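Local coordinates for protein enoyl-CoA hydratase/isomerase (Shewanella pealeana, PDB 4KPK) that probably acts as an isomerase on coenzyme A thioesters and belongs to the crotonase-like enoyl-CoA hydratase/isomerase family, at residues Gly277-Asn282 / Glu286-Gln291; Cys84-Leu89 / Ala232-Ser237; Met241-Cys246 / Ala269-Ser274. One frame throughout, in Å; residues are numbered along the deposited sequence.

Contact 1 of 3, residues Gly277-Asn282 / Glu286-Gln291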
loop_
_atom_site.group_PDB
_atom_site.type_symbol
_atom_site.label_atom_id
_atom_site.label_comp_id
_atom_site.label_asym_id
_atom_site.label_seq_id
_atom_site.Cartn_x
_atom_site.Cartn_y
_atom_site.Cartn_z
ATOM N N GLY A 277 7.753 25.564 -16.732
ATOM C CA GLY A 277 8.658 24.504 -17.219
ATOM C C GLY A 277 9.867 25.074 -17.941
ATOM O O GLY A 277 11.037 24.740 -17.646
ATOM N N GLN A 278 9.607 26.018 -18.842
ATOM C CA GLN A 278 10.672 26.627 -19.609
ATOM C C GLN A 278 11.622 27.403 -18.698
ATOM O O GLN A 278 12.793 27.342 -18.902
ATOM C CB GLN A 278 10.148 27.467 -20.778
ATOM C CG GLN A 278 9.513 26.584 -21.851
ATOM C CD GLN A 278 10.546 25.779 -22.640
ATOM O OE1 GLN A 278 10.481 24.520 -22.774
ATOM N NE2 GLN A 278 11.517 26.493 -23.177
ATOM N N GLU A 279 11.103 28.101 -17.711
ATOM C CA GLU A 279 11.951 28.907 -16.831
ATOM C C GLU A 279 12.777 28.001 -15.923
ATOM O O GLU A 279 13.970 28.259 -15.705
ATOM C CB GLU A 279 11.153 29.963 -16.009
ATOM C CG GLU A 279 11.807 30.450 -14.696
ATOM C CD GLU A 279 13.058 31.316 -14.901
ATOM O OE1 GLU A 279 13.513 31.466 -16.049
ATOM O OE2 GLU A 279 13.634 31.833 -13.901
ATOM N N GLY A 280 12.167 26.929 -15.419
ATOM C CA GLY A 280 12.925 25.980 -14.600
ATOM C C GLY A 280 14.117 25.417 -15.364
ATOM O O GLY A 280 15.243 25.368 -14.847
ATOM N N LEU A 281 13.886 25.024 -16.613
ATOM C CA LEU A 281 14.971 24.481 -17.432
ATOM C C LEU A 281 16.044 25.483 -17.738
ATOM O O LEU A 281 17.218 25.187 -17.587
ATOM C CB LEU A 281 14.437 23.938 -18.753
ATOM C CG LEU A 281 13.649 22.655 -18.532
ATOM C CD1 LEU A 281 12.837 22.326 -19.781
ATOM C CD2 LEU A 281 14.607 21.533 -18.146
ATOM N N ASN A 282 15.649 26.660 -18.204
ATOM C CA ASN A 282 16.634 27.727 -18.508
ATOM C C ASN A 282 17.518 28.177 -17.323
ATOM O O ASN A 282 18.724 28.386 -17.487
ATOM C CB ASN A 282 15.933 28.937 -19.079
ATOM C CG ASN A 282 15.238 28.623 -20.381
ATOM O OD1 ASN A 282 15.691 27.775 -21.170
ATOM N ND2 ASN A 282 14.130 29.312 -20.619
ATOM N N GLU A 286 21.403 27.858 -17.291
ATOM C CA GLU A 286 22.164 29.094 -17.077
ATOM C C GLU A 286 22.799 29.177 -15.690
ATOM O O GLU A 286 23.459 30.146 -15.383
ATOM C CB GLU A 286 21.300 30.328 -17.370
ATOM C CG GLU A 286 21.042 30.551 -18.852
ATOM C CD GLU A 286 19.690 31.175 -19.135
ATOM O OE1 GLU A 286 19.222 32.008 -18.348
ATOM O OE2 GLU A 286 19.058 30.816 -20.134
ATOM N N LYS A 287 22.610 28.141 -14.875
ATOM C CA LYS A 287 23.174 28.031 -13.531
ATOM C C LYS A 287 22.777 29.184 -12.672
ATOM O O LYS A 287 23.616 29.712 -11.940
ATOM C CB LYS A 287 24.700 27.959 -13.584
ATOM C CG LYS A 287 25.228 27.090 -14.707
ATOM C CD LYS A 287 26.746 27.039 -14.703
ATOM C CE LYS A 287 27.319 27.125 -16.102
ATOM N NZ LYS A 287 27.208 28.490 -16.681
ATOM N N ARG A 288 21.524 29.608 -12.801
ATOM C CA ARG A 288 20.976 30.717 -12.027
ATOM C C ARG A 288 19.747 30.194 -11.290
ATOM O O ARG A 288 19.248 29.112 -11.621
ATOM C CB ARG A 288 20.583 31.904 -12.925
ATOM C CG ARG A 288 19.511 31.597 -13.951
ATOM C CD ARG A 288 19.226 32.800 -14.813
ATOM N NE ARG A 288 18.293 32.453 -15.887
ATOM C CZ ARG A 288 16.969 32.355 -15.758
ATOM N NH1 ARG A 288 16.358 32.582 -14.587
ATOM N NH2 ARG A 288 16.240 32.007 -16.821
ATOM N N SER A 289 19.283 30.970 -10.305
ATOM C CA SER A 289 17.995 30.773 -9.633
ATOM C C SER A 289 16.752 31.020 -10.541
ATOM O O SER A 289 16.669 32.031 -11.255
ATOM C CB SER A 289 17.916 31.649 -8.368
ATOM O OG SER A 289 16.620 31.596 -7.776
ATOM N N PRO A 290 15.797 30.058 -10.536
ATOM C CA PRO A 290 14.526 30.239 -11.225
ATOM C C PRO A 290 13.741 31.360 -10.591
ATOM O O PRO A 290 13.729 31.482 -9.383
ATOM C CB PRO A 290 13.773 28.910 -10.987
ATOM C CG PRO A 290 14.780 27.930 -10.526
ATOM C CD PRO A 290 15.905 28.721 -9.911
ATOM N N GLN A 291 13.130 32.182 -11.417
ATOM C CA GLN A 291 12.185 33.193 -10.972
ATOM C C GLN A 291 10.853 32.587 -11.359
ATOM O O GLN A 291 10.441 32.699 -12.506
ATOM C CB GLN A 291 12.394 34.516 -11.725
ATOM C CG GLN A 291 13.621 35.323 -11.340
ATOM C CD GLN A 291 13.609 36.731 -11.971
ATOM O OE1 GLN A 291 13.062 36.935 -13.066
ATOM N NE2 GLN A 291 14.203 37.707 -11.279
HETATM O O HOH W 1 18.941 28.631 -21.650
#
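A Schellman motif ends helix 275-285 at Lys287, whose positive phi turns the chain back so that Arg288 and Gln291 meet Glu279 on the helix flank. Within the last turn, Glu286 N donates to Asn282 O at 2.7 Å. Arg288 grips the Glu279 carboxylate end-on: NH2 bonds OE1 at 2.9 Å and NH1 bonds OE2, also at 2.9 Å. Both oxygens are met on their syn side, somewhat out of the carboxylate plane, and the two flat groups are turned 30° from each other. The anti lone pair of Glu279 OE2 takes a nearly straight bond from Gln291 N (2.6 Å). A bend at chi2 (69°) swings the Glu279 carboxylate to where it can serve both partners. The remaining guanidinium edge is used by Glu286, whose OE1 lies 2.7 Å from Arg288 NE in a salt bridge. With an alanine here, Arg288 would probably keep only Glu286 as its carboxylate mate in this network, and Gln291 N would lose its acceptor. Three charged groups thus form a network in which one arginine, placed between two carboxylates, probably offsets their mutual repulsion and ties the returning chain to the helix at the protein surface.

Contact 2 of 3, residues Cys84-Leu89 / Ala232-Ser237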
loop_
_atom_site.group_PDB
_atom_site.type_symbol
_atom_site.label_atom_id
_atom_site.label_comp_id
_atom_site.label_asym_id
_atom_site.label_seq_id
_atom_site.Cartn_x
_atom_site.Cartn_y
_atom_site.Cartn_z
ATOM N N CYS A 84 1.226 32.846 -0.654
ATOM C CA CYS A 84 1.280 31.560 0.054
ATOM C C CYS A 84 1.840 30.516 -0.891
ATOM O O CYS A 84 1.167 30.126 -1.880
ATOM C CB CYS A 84 -0.118 31.139 0.552
ATOM S SG CYS A 84 -0.153 29.454 1.216
ATOM N N GLN A 85 3.077 30.085 -0.631
ATOM C CA GLN A 85 3.656 28.946 -1.375
ATOM C C GLN A 85 3.457 27.625 -0.632
ATOM O O GLN A 85 3.425 26.587 -1.242
ATOM C CB GLN A 85 5.170 29.107 -1.596
ATOM C CG GLN A 85 5.598 30.037 -2.734
ATOM C CD GLN A 85 6.088 31.426 -2.274
ATOM O OE1 GLN A 85 7.228 31.597 -1.756
ATOM N NE2 GLN A 85 5.243 32.438 -2.499
ATOM N N ILE A 86 3.421 27.673 0.696
ATOM C CA ILE A 86 3.360 26.517 1.541
ATOM C C ILE A 86 2.320 26.856 2.595
ATOM O O ILE A 86 2.184 28.019 2.938
ATOM C CB ILE A 86 4.735 26.329 2.257
ATOM C CG1 ILE A 86 5.750 25.672 1.318
ATOM C CG2 ILE A 86 4.633 25.532 3.544
ATOM C CD1 ILE A 86 7.166 25.841 1.841
ATOM N N LEU A 87 1.612 25.825 3.096
ATOM C CA LEU A 87 0.692 25.924 4.225
ATOM C C LEU A 87 1.173 24.971 5.304
ATOM O O LEU A 87 1.274 23.766 5.079
ATOM C CB LEU A 87 -0.744 25.508 3.867
ATOM C CG LEU A 87 -1.654 25.514 5.110
ATOM C CD1 LEU A 87 -1.805 26.910 5.734
ATOM C CD2 LEU A 87 -2.986 24.880 4.860
ATOM N N LEU A 88 1.447 25.536 6.472
ATOM C CA LEU A 88 1.866 24.812 7.643
ATOM C C LEU A 88 0.671 24.755 8.622
ATOM O O LEU A 88 0.079 25.793 8.958
ATOM C CB LEU A 88 3.078 25.569 8.235
ATOM C CG LEU A 88 4.011 24.783 9.133
ATOM C CD1 LEU A 88 5.193 25.622 9.638
ATOM C CD2 LEU A 88 3.212 24.301 10.313
ATOM N N LEU A 89 0.293 23.548 9.056
ATOM C CA LEU A 89 -0.696 23.363 10.131
ATOM C C LEU A 89 -0.025 22.947 11.445
ATOM O O LEU A 89 0.759 21.991 11.460
ATOM C CB LEU A 89 -1.721 22.280 9.844
ATOM C CG LEU A 89 -2.700 22.374 8.686
ATOM C CD1 LEU A 89 -1.935 22.305 7.343
ATOM C CD2 LEU A 89 -3.717 21.235 8.816
ATOM N N ALA A 232 13.181 23.199 1.449
ATOM C CA ALA A 232 13.196 22.465 0.206
ATOM C C ALA A 232 11.954 22.930 -0.649
ATOM O O ALA A 232 12.074 23.223 -1.820
ATOM C CB ALA A 232 13.170 20.999 0.476
ATOM N N LEU A 233 10.814 23.086 0.002
ATOM C CA LEU A 233 9.549 23.358 -0.656
ATOM C C LEU A 233 9.476 24.768 -1.253
ATOM O O LEU A 233 9.043 24.928 -2.385
ATOM C CB LEU A 233 8.395 23.093 0.306
ATOM C CG LEU A 233 8.120 21.605 0.630
ATOM C CD1 LEU A 233 7.142 21.543 1.774
ATOM C CD2 LEU A 233 7.548 20.729 -0.517
ATOM N N LEU A 234 10.001 25.769 -0.545
ATOM C CA LEU A 234 10.051 27.124 -1.085
ATOM C C LEU A 234 10.970 27.235 -2.286
ATOM O O LEU A 234 10.765 28.120 -3.106
ATOM C CB LEU A 234 10.480 28.150 -0.012
ATOM C CG LEU A 234 9.494 28.415 1.149
ATOM C CD1 LEU A 234 10.034 29.426 2.156
ATOM C CD2 LEU A 234 8.088 28.852 0.706
ATOM N N SER A 235 11.977 26.355 -2.389
ATOM C CA SER A 235 12.860 26.346 -3.558
ATOM C C SER A 235 12.222 25.824 -4.828
ATOM O O SER A 235 12.706 26.112 -5.907
ATOM C CB SER A 235 14.093 25.484 -3.295
ATOM O OG SER A 235 14.587 25.785 -2.028
ATOM N N ASN A 236 11.186 25.005 -4.721
ATOM C CA ASN A 236 10.719 24.240 -5.903
ATOM C C ASN A 236 9.619 24.937 -6.665
ATOM O O ASN A 236 8.976 25.841 -6.170
ATOM C CB ASN A 236 10.229 22.819 -5.516
ATOM C CG ASN A 236 11.297 21.981 -4.800
ATOM O OD1 ASN A 236 12.479 22.138 -5.021
ATOM N ND2 ASN A 236 10.864 21.069 -3.961
ATOM N N SER A 237 9.339 24.440 -7.861
ATOM C CA SER A 237 8.289 25.041 -8.710
ATOM C C SER A 237 6.895 24.960 -8.124
ATOM O O SER A 237 6.336 23.879 -7.992
ATOM C CB SER A 237 8.286 24.344 -10.052
ATOM O OG SER A 237 7.197 24.703 -10.832
#
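Ile86, on strand 86-91, points its side chain at the last turn of helix 222-235 and meets Leu233 and Leu234 there, crossing each at about a right angle. Its outermost carbon does most of the touching: Ile86 CD1 lies 3.3 Å from Leu234 CD2 and 3.4 Å from Leu233 CB, both tighter than usual for carbon pairs. The chain of Ile86 is extended beyond CB (chi2 164°), which carries CD1 forward to the two leucines. They receive it differently. Leu233 offers the base of its side chain, its CB also standing 3.8 Å from Ile86 CG1, while the CB of Leu234 points past the strand and it is the branch ending in CD2 that turns back to it. Leu234 CD2 also reaches Gln85, 3.7 Å from its CB, and the two side chains again cross nearly perpendicularly; Gln85 takes part mainly through CB, its OE1 lying nearly as close to the same methyl, and no hydrogen bond joins the two segments. The contact is therefore apolar packing of a strand against the C-terminal turn of a helix. Beyond that turn, Asn236 ND2 bonds Leu199 O and Thr200 O of the second subunit, and Ser237 caps the start of helix 238-251. Around the contact, the backbone of Ile86 pairs with Gly48 and Ala50, Leu234 also touches Val49 of strand 49-54, and Leu233 rests on Pro136 and on Ile138 of strand 137-141, so the helix end leans on neighbouring strands of the mixed sheet.

Contact 3 of 3, residues Met241-Cys246 / Ala269-Ser274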
loop_
_atom_site.group_PDB
_atom_site.type_symbol
_atom_site.label_atom_id
_atom_site.label_comp_id
_atom_site.label_asym_id
_atom_site.label_seq_id
_atom_site.Cartn_x
_atom_site.Cartn_y
_atom_site.Cartn_z
HETATM N N MSE A 241 4.856 21.401 -8.325
HETATM C CA MSE A 241 4.331 20.772 -7.085
HETATM C C MSE A 241 2.833 20.626 -7.181
HETATM O O MSE A 241 2.276 19.588 -6.825
HETATM C CB MSE A 241 4.742 21.642 -5.891
HETATM C CG MSE A 241 6.252 21.440 -5.708
HETATM SE SE MSE A 241 6.725 22.083 -3.899
HETATM C CE MSE A 241 6.544 23.996 -4.152
ATOM N N ALA A 242 2.140 21.635 -7.666
ATOM C CA ALA A 242 0.657 21.466 -7.872
ATOM C C ALA A 242 0.328 20.360 -8.825
ATOM O O ALA A 242 -0.621 19.582 -8.621
ATOM C CB ALA A 242 0.039 22.774 -8.363
ATOM N N TRP A 243 1.114 20.254 -9.896
ATOM C CA TRP A 243 0.892 19.165 -10.870
ATOM C C TRP A 243 1.269 17.798 -10.345
ATOM O O TRP A 243 0.660 16.832 -10.745
ATOM C CB TRP A 243 1.601 19.442 -12.198
ATOM C CG TRP A 243 0.907 20.494 -13.033
ATOM C CD1 TRP A 243 0.287 21.647 -12.563
ATOM C CD2 TRP A 243 0.795 20.547 -14.464
ATOM N NE1 TRP A 243 -0.194 22.390 -13.602
ATOM C CE2 TRP A 243 0.104 21.754 -14.782
ATOM C CE3 TRP A 243 1.214 19.703 -15.516
ATOM C CZ2 TRP A 243 -0.201 22.117 -16.091
ATOM C CZ3 TRP A 243 0.927 20.073 -16.821
ATOM C CH2 TRP A 243 0.219 21.277 -17.099
ATOM N N VAL A 244 2.283 17.709 -9.440
ATOM C CA VAL A 244 2.666 16.449 -8.828
ATOM C C VAL A 244 1.458 15.982 -8.091
ATOM O O VAL A 244 1.117 14.834 -8.165
ATOM C CB VAL A 244 3.849 16.580 -7.800
ATOM C CG1 VAL A 244 3.757 15.534 -6.671
ATOM C CG2 VAL A 244 5.203 16.419 -8.485
ATOM N N LYS A 245 0.798 16.882 -7.360
ATOM C CA LYS A 245 -0.321 16.484 -6.536
ATOM C C LYS A 245 -1.525 15.991 -7.369
ATOM O O LYS A 245 -2.127 15.028 -6.940
ATOM C CB LYS A 245 -0.776 17.567 -5.558
ATOM C CG LYS A 245 0.200 17.904 -4.426
ATOM C CD LYS A 245 -0.386 18.933 -3.448
ATOM C CE LYS A 245 -1.360 18.255 -2.478
ATOM N NZ LYS A 245 -1.506 18.972 -1.180
ATOM N N CYS A 246 -1.850 16.620 -8.511
ATOM C CA CYS A 246 -3.031 16.214 -9.288
ATOM C C CYS A 246 -2.685 14.898 -9.864
ATOM O O CYS A 246 -3.503 14.016 -9.925
ATOM C CB CYS A 246 -3.374 17.172 -10.470
ATOM S SG CYS A 246 -3.781 18.862 -9.986
ATOM N N ALA A 269 4.790 16.478 -21.222
ATOM C CA ALA A 269 4.936 17.258 -22.455
ATOM C C ALA A 269 4.399 18.658 -22.275
ATOM O O ALA A 269 5.089 19.639 -22.604
ATOM C CB ALA A 269 4.253 16.535 -23.609
ATOM N N ARG A 270 3.188 18.776 -21.720
ATOM C CA ARG A 270 2.627 20.101 -21.386
ATOM C C ARG A 270 3.433 20.929 -20.482
ATOM O O ARG A 270 3.543 22.100 -20.716
ATOM C CB ARG A 270 1.345 20.044 -20.599
ATOM C CG ARG A 270 0.130 19.790 -21.353
ATOM C CD ARG A 270 -0.247 20.822 -22.389
ATOM N NE ARG A 270 -1.344 20.112 -23.066
ATOM C CZ ARG A 270 -1.595 20.096 -24.359
ATOM N NH1 ARG A 270 -0.880 20.847 -25.206
ATOM N NH2 ARG A 270 -2.604 19.337 -24.791
ATOM N N ILE A 271 3.857 20.406 -19.339
ATOM C CA ILE A 271 4.552 21.341 -18.426
ATOM C C ILE A 271 5.839 21.823 -19.057
ATOM O O ILE A 271 6.138 22.981 -18.918
ATOM C CB ILE A 271 4.950 20.825 -17.025
ATOM C CG1 ILE A 271 5.305 19.371 -17.069
ATOM C CG2 ILE A 271 3.956 21.216 -15.952
ATOM C CD1 ILE A 271 6.602 19.100 -16.399
ATOM N N ARG A 272 6.568 20.933 -19.722
ATOM C CA ARG A 272 7.883 21.251 -20.347
ATOM C C ARG A 272 7.853 22.458 -21.264
ATOM O O ARG A 272 8.865 23.136 -21.381
ATOM C CB ARG A 272 8.340 20.148 -21.281
ATOM C CG ARG A 272 8.879 18.928 -20.654
ATOM C CD ARG A 272 9.369 18.008 -21.768
ATOM N NE ARG A 272 9.847 16.783 -21.173
ATOM C CZ ARG A 272 10.979 16.746 -20.497
ATOM N NH1 ARG A 272 11.750 17.845 -20.421
ATOM N NH2 ARG A 272 11.359 15.624 -19.932
ATOM N N VAL A 273 6.727 22.626 -21.990
ATOM C CA VAL A 273 6.556 23.740 -22.897
ATOM C C VAL A 273 5.936 24.932 -22.183
ATOM O O VAL A 273 6.026 26.037 -22.697
ATOM C CB VAL A 273 5.741 23.397 -24.199
ATOM C CG1 VAL A 273 6.331 22.172 -24.880
ATOM C CG2 VAL A 273 4.275 23.168 -23.930
ATOM N N SER A 274 5.304 24.719 -21.022
ATOM C CA SER A 274 4.846 25.849 -20.193
ATOM C C SER A 274 5.963 26.875 -19.899
ATOM O O SER A 274 7.183 26.567 -19.915
ATOM C CB SER A 274 4.190 25.352 -18.873
ATOM O OG SER A 274 5.140 25.088 -17.810
#
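A single indole spans the distance between two helices: Trp243 of helix 238-251 is the one side chain of its segment to touch helix 258-273, where it meets Ile271 and Arg270, although the CA atoms of Trp243 and Ile271 are 8.7 Å apart. Ile271 lays CG2 over one face of the six-membered ring of Trp243, 3.5 Å from its centroid and 25° off the ring normal, a CH-pi contact. The exact separation is doubtful, since the nearest carbon pair is modelled implausibly close. Arg270 comes to the ring edge instead, its CB 3.8 Å from Trp243 CZ3. Its guanidinium then leads away, NE pairing with Glu266 in a salt bridge and the group making a cation-pi contact with Phe113 of the second subunit. At that helix's end, Ser274 OG donates to Ile271 O at 2.6 Å, on a lone pair in the carbonyl plane, and also receives Gly277 N as the N-cap of the next helix. Within the two segments the contact is dispersive, a methyl on the ring face and a methylene at its edge; Arg270 spends its charge elsewhere, and a cation-pi contact to Trp243 from Arg267, on the same helix, adds an electrostatic part.

Overall arrangement
From the N terminus, strand 86-91 comes first and waits 142 residues for its partner: contact 2 closes this long loop by bringing the end of helix 222-235 back to the sheet. Contact 3 then closes a loop of 22 residues, pairing helices 238-251 and 258-273, and contact 1 folds the tail back over the last turn of helix 275-285, only three residues lying between its segments. The three follow in series, with neither nesting nor crossing. Selenomethionine Met241, at the start of the 241-246 segment, packs its CE on Leu233 O and so joins contacts 2 and 3. Helices 258-273 and 275-285 follow each other directly, Ser274 lying at their junction. All three contacts border the second subunit.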